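Local structure of arylalkylamine N-Acetyltransferase 2 (Aedes aegypti, 4FD5) at residues A[128-133]-A[166-171]. The protein probably catalyses the transfer of acyl groups from acyl-CoA to arylalkylamines, for example from acetyl-CoA to dopamine. Sequence-based numbering, arbitrary orientation.
Sequences DKIFEI and VMKTDA
Phe131 bonds through its backbone to the residues on both sides of Met167, in the alternating pattern of parallel strands: Phe131 N donates to Val166 O (3.0 Å) and Phe131 O accepts from Lys168 N (2.8 Å); Lys168 O then accepts from Ile133 N (2.9 Å). Beyond this ladder the strands diverge. Ile133 O instead takes a bond from Thr169 OG1 (2.8 Å), since the threonine hydroxyl lies anti to its own backbone N (chi1 -169°), and a water that donates to Ile133 O and Glu132 OE2 and accepts from Asp170 N bridges the widening gap.

On the face that carries Phe131, Ile133 and Met167, with Thr169 at one end, the side-chain packing is mostly apolar. The flexible Met167 chain bends at its last torsion (chi3 81°), bringing CE obliquely to the phenyl ring, 3.6 Å from Phe131 CD1, and near the tip of Ile133; these buried apolar groups fill the layer under helix 147-161.

On the other face, Ile130, also buried and apolar, packs CG2 on Lys168 CB at 3.6 Å, beneath helix 121-125. The long aliphatic chain of Lys168 carries NZ to Asp170 OD1, on the syn side (2.6 Å), and NZ to Glu132 OE2 in a longer salt bridge (3.5 Å). The ammonium charge of Lys168 probably eases repulsion between the carboxylates of Glu132 and Asp170. Asn116 also binds Lys168 and Asp170, while Arg134 pairs with Glu132 OE1.

With helix 147-161 as the crossover, these neighbouring strands form a beta-alpha-beta unit in the central sheet of the GNAT fold.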
# COMPACT_ATOMS: atom_id res chain seq x y z
N ASP A 128 -9.54 18.04 1.56
CA ASP A 128 -10.47 17.44 0.60
C ASP A 128 -9.83 16.31 -0.19
O ASP A 128 -10.49 15.64 -0.98
CB ASP A 128 -11.03 18.50 -0.36
CG ASP A 128 -9.95 19.36 -0.98
OD1 ASP A 128 -8.81 18.87 -1.14
OD2 ASP A 128 -10.24 20.53 -1.31
N LYS A 129 -8.53 16.11 0.03
CA LYS A 129 -7.81 15.04 -0.65
C LYS A 129 -6.62 14.60 0.19
O LYS A 129 -6.07 15.39 0.97
CB LYS A 129 -7.38 15.45 -2.07
CG LYS A 129 -6.22 16.44 -2.13
CD LYS A 129 -5.89 16.81 -3.58
CE LYS A 129 -4.60 17.64 -3.65
NZ LYS A 129 -4.32 18.21 -5.02
N ILE A 130 -6.27 13.33 0.06
CA ILE A 130 -5.17 12.75 0.83
C ILE A 130 -4.30 11.89 -0.08
O ILE A 130 -4.81 11.19 -0.95
CB ILE A 130 -5.70 11.90 2.00
CG1 ILE A 130 -6.30 12.81 3.08
CG2 ILE A 130 -4.59 11.02 2.61
CD1 ILE A 130 -6.92 12.07 4.26
N PHE A 131 -3.00 11.94 0.15
CA PHE A 131 -2.03 11.20 -0.65
C PHE A 131 -1.77 9.85 0.04
O PHE A 131 -1.23 9.82 1.15
CB PHE A 131 -0.75 12.03 -0.73
CG PHE A 131 0.28 11.51 -1.71
CD1 PHE A 131 1.12 10.47 -1.37
CD2 PHE A 131 0.45 12.14 -2.94
CE1 PHE A 131 2.10 10.01 -2.27
CE2 PHE A 131 1.43 11.70 -3.84
CZ PHE A 131 2.26 10.63 -3.51
N GLU A 132 -2.15 8.75 -0.62
CA GLU A 132 -2.09 7.43 0.00
C GLU A 132 -0.97 6.54 -0.55
O GLU A 132 -0.94 6.24 -1.75
CB GLU A 132 -3.45 6.70 -0.12
CG GLU A 132 -3.50 5.41 0.69
CD GLU A 132 -4.80 4.64 0.50
OE1 GLU A 132 -5.48 4.81 -0.55
OE2 GLU A 132 -5.14 3.85 1.41
N ILE A 133 -0.07 6.10 0.32
CA ILE A 133 0.97 5.16 -0.06
C ILE A 133 0.33 3.77 0.02
O ILE A 133 -0.09 3.34 1.09
CB ILE A 133 2.18 5.22 0.89
CG1 ILE A 133 2.80 6.61 0.90
CG2 ILE A 133 3.25 4.20 0.48
CD1 ILE A 133 3.56 6.91 2.19
N VAL A 166 -1.66 16.12 3.54
CA VAL A 166 -1.73 14.91 4.37
C VAL A 166 -1.40 13.66 3.57
O VAL A 166 -1.90 13.46 2.45
CB VAL A 166 -3.09 14.76 5.04
CG1 VAL A 166 -3.19 13.43 5.78
CG2 VAL A 166 -3.35 15.93 5.99
N MET A 167 -0.56 12.80 4.15
CA MET A 167 -0.29 11.49 3.57
C MET A 167 -0.79 10.41 4.51
O MET A 167 -0.83 10.60 5.72
CB MET A 167 1.20 11.29 3.34
CG MET A 167 1.89 12.34 2.47
SD MET A 167 3.66 12.04 2.33
CE MET A 167 3.72 10.78 1.06
N LYS A 168 -1.13 9.25 3.94
CA LYS A 168 -1.75 8.17 4.70
C LYS A 168 -1.24 6.85 4.17
O LYS A 168 -0.97 6.73 2.98
CB LYS A 168 -3.28 8.25 4.51
CG LYS A 168 -4.09 7.05 5.02
CD LYS A 168 -5.57 7.23 4.62
CE LYS A 168 -6.47 6.16 5.24
NZ LYS A 168 -6.40 4.87 4.51
N THR A 169 -1.08 5.85 5.04
CA THR A 169 -0.80 4.51 4.55
C THR A 169 -1.47 3.48 5.46
O THR A 169 -1.49 3.64 6.69
CB THR A 169 0.72 4.24 4.42
OG1 THR A 169 0.95 3.02 3.70
CG2 THR A 169 1.38 4.14 5.79
N ASP A 170 -2.02 2.42 4.87
CA ASP A 170 -2.60 1.34 5.64
C ASP A 170 -1.57 0.21 5.61
O ASP A 170 -1.55 -0.63 4.71
CB ASP A 170 -3.95 0.90 5.04
CG ASP A 170 -4.98 2.04 5.01
OD1 ASP A 170 -4.71 3.14 5.56
OD2 ASP A 170 -6.06 1.85 4.40
N ALA A 171 -0.69 0.23 6.61
CA ALA A 171 0.51 -0.55 6.63
C ALA A 171 0.24 -1.88 7.29
O ALA A 171 -0.03 -1.94 8.49
CB ALA A 171 1.60 0.19 7.37
O HOH W 1 -4.00 17.22 1.43
O HOH W 2 -2.47 2.23 2.07